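Local coordinates for protein phosphothreonine lyase ospF (Shigella flexneri, PDB 3I0U) that acts as a type III secreted virulence effector with phosphothreonine lyase activity, probably removing phosphate from phosphothreonine in host signalling kinases by beta-elimination, at residues I17-I22 with Y213-E218; R23-Y28 with L149-R154. All coordinates share one frame; numbering follows the deposited sequence.

Interaction 1: I17-I22 with Y213-E218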
# COMPACT_ATOMS: atom_id res chain seq x y z
N ILE A 17 -9.70 19.11 11.31
CA ILE A 17 -11.01 18.51 11.05
C ILE A 17 -10.82 17.02 10.74
O ILE A 17 -11.45 16.16 11.38
CB ILE A 17 -11.79 19.26 9.92
CG1 ILE A 17 -12.49 20.49 10.49
CG2 ILE A 17 -12.88 18.37 9.27
CD1 ILE A 17 -12.68 21.67 9.50
N LEU A 18 -9.92 16.74 9.81
CA LEU A 18 -9.58 15.38 9.44
C LEU A 18 -8.96 14.61 10.60
O LEU A 18 -9.41 13.49 10.87
CB LEU A 18 -8.65 15.36 8.21
CG LEU A 18 -9.27 15.74 6.85
CD1 LEU A 18 -8.26 15.61 5.70
CD2 LEU A 18 -10.55 14.92 6.53
N TYR A 19 -8.01 15.24 11.31
CA TYR A 19 -7.18 14.60 12.35
C TYR A 19 -8.01 14.05 13.48
O TYR A 19 -7.87 12.88 13.85
CB TYR A 19 -6.11 15.57 12.90
CG TYR A 19 -5.17 14.96 13.93
CD1 TYR A 19 -4.13 14.08 13.55
CD2 TYR A 19 -5.32 15.24 15.30
CE1 TYR A 19 -3.26 13.50 14.50
CE2 TYR A 19 -4.47 14.68 16.26
CZ TYR A 19 -3.43 13.83 15.86
OH TYR A 19 -2.59 13.28 16.81
N ASN A 20 -8.87 14.89 14.02
CA ASN A 20 -9.72 14.48 15.13
C ASN A 20 -10.82 13.51 14.76
O ASN A 20 -11.32 12.79 15.65
CB ASN A 20 -10.33 15.69 15.81
CG ASN A 20 -9.38 16.33 16.78
OD1 ASN A 20 -8.97 15.73 17.78
ND2 ASN A 20 -9.02 17.58 16.48
N GLN A 21 -11.21 13.48 13.48
CA GLN A 21 -12.20 12.50 13.05
C GLN A 21 -11.64 11.09 13.05
O GLN A 21 -12.31 10.16 13.49
CB GLN A 21 -12.83 12.89 11.72
CG GLN A 21 -14.00 13.85 11.90
CD GLN A 21 -14.57 14.39 10.59
OE1 GLN A 21 -14.05 14.11 9.50
NE2 GLN A 21 -15.66 15.17 10.70
N ILE A 22 -10.39 10.96 12.61
CA ILE A 22 -9.65 9.68 12.54
C ILE A 22 -9.56 9.03 13.95
O ILE A 22 -9.77 7.82 14.13
CB ILE A 22 -8.25 9.95 11.96
CG1 ILE A 22 -8.38 10.36 10.48
CG2 ILE A 22 -7.33 8.76 12.17
CD1 ILE A 22 -7.11 10.82 9.82
N TYR A 213 0.96 12.67 5.09
CA TYR A 213 1.91 11.88 5.90
C TYR A 213 1.75 12.10 7.38
O TYR A 213 1.84 11.15 8.18
CB TYR A 213 3.36 12.17 5.52
CG TYR A 213 4.39 11.42 6.36
CD1 TYR A 213 4.51 10.02 6.29
CD2 TYR A 213 5.24 12.11 7.21
CE1 TYR A 213 5.46 9.36 7.07
CE2 TYR A 213 6.19 11.46 7.98
CZ TYR A 213 6.29 10.10 7.91
OH TYR A 213 7.23 9.49 8.69
N ARG A 214 1.52 13.36 7.74
CA ARG A 214 1.29 13.76 9.11
C ARG A 214 0.11 12.98 9.66
O ARG A 214 0.20 12.41 10.74
CB ARG A 214 1.07 15.28 9.23
CG ARG A 214 2.31 16.11 8.89
CD ARG A 214 2.58 17.22 9.91
NE ARG A 214 1.60 18.31 9.86
CZ ARG A 214 0.89 18.77 10.89
NH1 ARG A 214 0.03 19.75 10.69
NH2 ARG A 214 1.01 18.28 12.14
N LEU A 215 -0.96 12.88 8.87
CA LEU A 215 -2.13 12.10 9.27
C LEU A 215 -1.86 10.60 9.42
O LEU A 215 -2.60 9.90 10.13
CB LEU A 215 -3.32 12.37 8.32
CG LEU A 215 -3.80 13.82 8.22
CD1 LEU A 215 -4.56 14.10 6.95
CD2 LEU A 215 -4.63 14.25 9.46
N MET A 216 -0.79 10.12 8.81
CA MET A 216 -0.49 8.69 8.88
C MET A 216 0.16 8.27 10.19
O MET A 216 -0.11 7.18 10.70
CB MET A 216 0.34 8.26 7.67
CG MET A 216 -0.43 8.28 6.35
SD MET A 216 -1.84 7.15 6.24
CE MET A 216 -3.29 8.21 6.50
N ILE A 217 0.98 9.17 10.74
CA ILE A 217 1.91 8.83 11.81
C ILE A 217 1.60 9.48 13.17
O ILE A 217 1.89 8.91 14.23
CB ILE A 217 3.38 9.17 11.42
CG1 ILE A 217 3.55 10.64 11.06
CG2 ILE A 217 3.78 8.40 10.21
CD1 ILE A 217 4.90 11.18 11.42
N GLU A 218 0.97 10.65 13.16
CA GLU A 218 0.77 11.36 14.40
C GLU A 218 -0.44 10.79 15.13
O GLU A 218 -0.97 9.80 14.64
CB GLU A 218 0.65 12.88 14.14
CG GLU A 218 1.91 13.47 13.46
CD GLU A 218 1.83 14.97 13.16
OE1 GLU A 218 0.73 15.57 13.22
OE2 GLU A 218 2.90 15.54 12.86
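L215 reaches with its two methyls into the face of helix 11-22 made by L18, Y19 and I22, and no hydrogen bond crosses between the segments. Its CD2 meets the base of Y19, 3.9 Å from Y19 CA, and also touches Y19 CB and the CD1 side of the ring near the ring plane. The same methyl reaches CD1 of I22 at 4.2 Å, while the other branch, L215 CD1, meets CD1 of L18 at 4.2 Å, the two leucine side chains crossing at about a right angle. Y19 makes the second contact, with E218. Its CG is anti to the backbone N (chi1 -177°), and the ring beyond meets E218, whose C lies in the ring plane at the edge, 3.7 Å from Y19 OH. The CB of E218 is 4.0 Å from Y19 CE1, and the carboxylate stands nearly perpendicular to the ring.

That carboxylate is held from its own side: R214 NH2 forms a salt bridge with E218 OE1 at 2.9 Å, with a weak, longer hydrogen bond to OE2. E218 N also bonds to R214 O, so R214 holds E218 through both backbone and side chain. Further out, F15 touches both R214 and L215, and L150 of helix 147-166 packs against L215 and I22, closing the apolar patch from another side.

The segment axes approach to 10.5 Å and run in similar directions, 21° apart. This is side-chain packing between two nearly parallel helices, which joins the N-terminal and C-terminal helices of the modelled chain beside helix 147-166.

Interaction 2: R23-Y28 with L149-R154; sequences RQYPAY and LLHKIR
The carbonyl O of P26 accepts a hydrogen bond from H151 NE2 at 3.0 Å, with an N-H...O angle of 153°. The donor stands above the carbonyl plane, and the oxygen in turn is tilted 18° from the plane of the imidazole. The CB of H151 points toward the loop and CG is anti to the backbone N (chi1 -175°); the imidazole beyond reaches P26 with NE2. With NE2 as the donor, the bond probably restrains the rotation of the ring and ties it to the main chain of 23-28.

Y25 CB lies over one face of this imidazole, displaced toward the rim and 3.5 Å from H151 CD2, in a CH-pi contact. The phenol ring then runs back past H151 in the opposite direction, bringing Y25 CD2 to 3.7 Å from H151 CB. The two rings meet obliquely.

At the other end of the loop segment, K152 lies across Y28. Its CG sits over the centre of the ring, 3.9 Å from the centroid, in a second CH-pi contact. Bends at chi3 and chi4 then turn the lysine chain so that NZ comes within 3.4 Å of Y28 OH, a weak hydrogen bond.

The backbone N of Y28 bonds to Q155 OE1, one helical turn beyond H151, and Y25 also touches A147. The loop that follows helix 11-22 is thus laid along the N-terminal half of helix 147-166, while I22 and L150 connect the same helix to helices 11-22 and 211-217.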
# COMPACT_ATOMS: atom_id res chain seq x y z
N ARG A 23 -9.35 9.88 14.95
CA ARG A 23 -9.16 9.40 16.31
C ARG A 23 -10.51 9.04 16.97
O ARG A 23 -10.54 8.37 18.02
CB ARG A 23 -8.37 10.44 17.12
CG ARG A 23 -7.10 10.93 16.39
CD ARG A 23 -6.02 11.44 17.34
NE ARG A 23 -5.25 10.33 17.93
CZ ARG A 23 -5.40 9.91 19.18
NH1 ARG A 23 -4.67 8.90 19.63
NH2 ARG A 23 -6.31 10.51 19.96
N GLN A 24 -11.61 9.45 16.34
CA GLN A 24 -12.97 9.10 16.80
C GLN A 24 -13.41 7.69 16.43
O GLN A 24 -14.25 7.10 17.12
CB GLN A 24 -14.00 10.13 16.32
CG GLN A 24 -14.16 11.26 17.33
CD GLN A 24 -15.24 12.26 16.94
OE1 GLN A 24 -15.12 12.93 15.91
NE2 GLN A 24 -16.28 12.38 17.77
N TYR A 25 -12.83 7.15 15.35
CA TYR A 25 -13.18 5.83 14.84
C TYR A 25 -12.55 4.71 15.66
O TYR A 25 -11.38 4.81 16.06
CB TYR A 25 -12.67 5.70 13.41
CG TYR A 25 -13.34 6.61 12.42
CD1 TYR A 25 -14.76 6.67 12.33
CD2 TYR A 25 -12.56 7.42 11.54
CE1 TYR A 25 -15.39 7.49 11.39
CE2 TYR A 25 -13.17 8.24 10.60
CZ TYR A 25 -14.58 8.27 10.53
OH TYR A 25 -15.18 9.08 9.60
N PRO A 26 -13.30 3.60 15.84
CA PRO A 26 -12.73 2.43 16.51
C PRO A 26 -11.77 1.73 15.59
O PRO A 26 -11.79 1.99 14.39
CB PRO A 26 -13.94 1.53 16.74
CG PRO A 26 -14.88 1.90 15.68
CD PRO A 26 -14.69 3.35 15.41
N ALA A 27 -10.94 0.85 16.16
CA ALA A 27 -10.00 -0.00 15.40
C ALA A 27 -10.71 -0.73 14.25
O ALA A 27 -11.80 -1.25 14.41
CB ALA A 27 -9.33 -0.99 16.35
N TYR A 28 -10.10 -0.71 13.08
CA TYR A 28 -10.71 -1.30 11.90
C TYR A 28 -10.14 -2.66 11.56
O TYR A 28 -8.92 -2.87 11.62
CB TYR A 28 -10.52 -0.36 10.71
CG TYR A 28 -11.48 -0.59 9.58
CD1 TYR A 28 -12.71 0.06 9.52
CD2 TYR A 28 -11.16 -1.47 8.55
CE1 TYR A 28 -13.59 -0.17 8.46
CE2 TYR A 28 -12.01 -1.71 7.51
CZ TYR A 28 -13.22 -1.07 7.45
OH TYR A 28 -14.02 -1.35 6.36
N LEU A 149 -11.41 6.87 4.91
CA LEU A 149 -10.39 6.35 4.01
C LEU A 149 -9.06 6.41 4.74
O LEU A 149 -8.41 5.40 4.91
CB LEU A 149 -10.35 7.15 2.72
CG LEU A 149 -9.95 6.50 1.37
CD1 LEU A 149 -9.05 7.43 0.59
CD2 LEU A 149 -9.27 5.14 1.49
N LEU A 150 -8.71 7.61 5.20
CA LEU A 150 -7.46 7.84 5.92
C LEU A 150 -7.29 6.98 7.16
O LEU A 150 -6.18 6.55 7.45
CB LEU A 150 -7.31 9.30 6.31
CG LEU A 150 -7.19 10.28 5.15
CD1 LEU A 150 -7.27 11.69 5.70
CD2 LEU A 150 -5.90 10.05 4.37
N HIS A 151 -8.38 6.74 7.87
CA HIS A 151 -8.36 5.84 8.99
C HIS A 151 -8.06 4.44 8.47
O HIS A 151 -7.10 3.81 8.93
CB HIS A 151 -9.67 5.88 9.75
CG HIS A 151 -9.66 5.04 10.99
ND1 HIS A 151 -8.74 5.22 12.00
CD2 HIS A 151 -10.43 4.00 11.36
CE1 HIS A 151 -8.96 4.33 12.95
NE2 HIS A 151 -9.98 3.58 12.59
N LYS A 152 -8.85 3.98 7.49
CA LYS A 152 -8.65 2.67 6.87
C LYS A 152 -7.19 2.48 6.45
O LYS A 152 -6.56 1.50 6.84
CB LYS A 152 -9.64 2.42 5.72
CG LYS A 152 -11.06 2.02 6.17
CD LYS A 152 -12.20 2.23 5.14
CE LYS A 152 -12.18 1.31 3.90
NZ LYS A 152 -11.89 -0.16 3.97
N ILE A 153 -6.62 3.45 5.74
CA ILE A 153 -5.20 3.35 5.37
C ILE A 153 -4.26 3.26 6.58
O ILE A 153 -3.38 2.44 6.57
CB ILE A 153 -4.76 4.51 4.40
CG1 ILE A 153 -5.58 4.46 3.09
CG2 ILE A 153 -3.29 4.42 4.09
CD1 ILE A 153 -5.56 5.71 2.30
N ARG A 154 -4.48 4.08 7.62
CA ARG A 154 -3.63 4.01 8.83
C ARG A 154 -3.63 2.62 9.44
O ARG A 154 -2.56 2.07 9.71
CB ARG A 154 -4.13 4.94 9.88
CG ARG A 154 -3.44 6.24 10.00
CD ARG A 154 -3.96 6.93 11.25
NE ARG A 154 -2.80 7.40 12.00
CZ ARG A 154 -2.68 7.42 13.33
NH1 ARG A 154 -3.68 6.98 14.11
NH2 ARG A 154 -1.55 7.86 13.88

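The two contacts are consecutive along the chain at one end, since helix 11-22 runs directly into the loop segment 23-28; interaction 2 is nested within the loop closed by interaction 1, and their centres lie 9 Å apart. Helix 147-166 connects them. R154, in the helical segment of interaction 2, donates a probable hydrogen bond from NE to M216 O of interaction 1 at 3.0 Å, and L150 O is 3.5 Å from M216 CE. L150 also touches L18, and H151 touches I22. Together the contacts gather the first and last helices of the modelled chain against one helix. M216 O also bonds to a pentanediol molecule, probably from the crystallisation liquor.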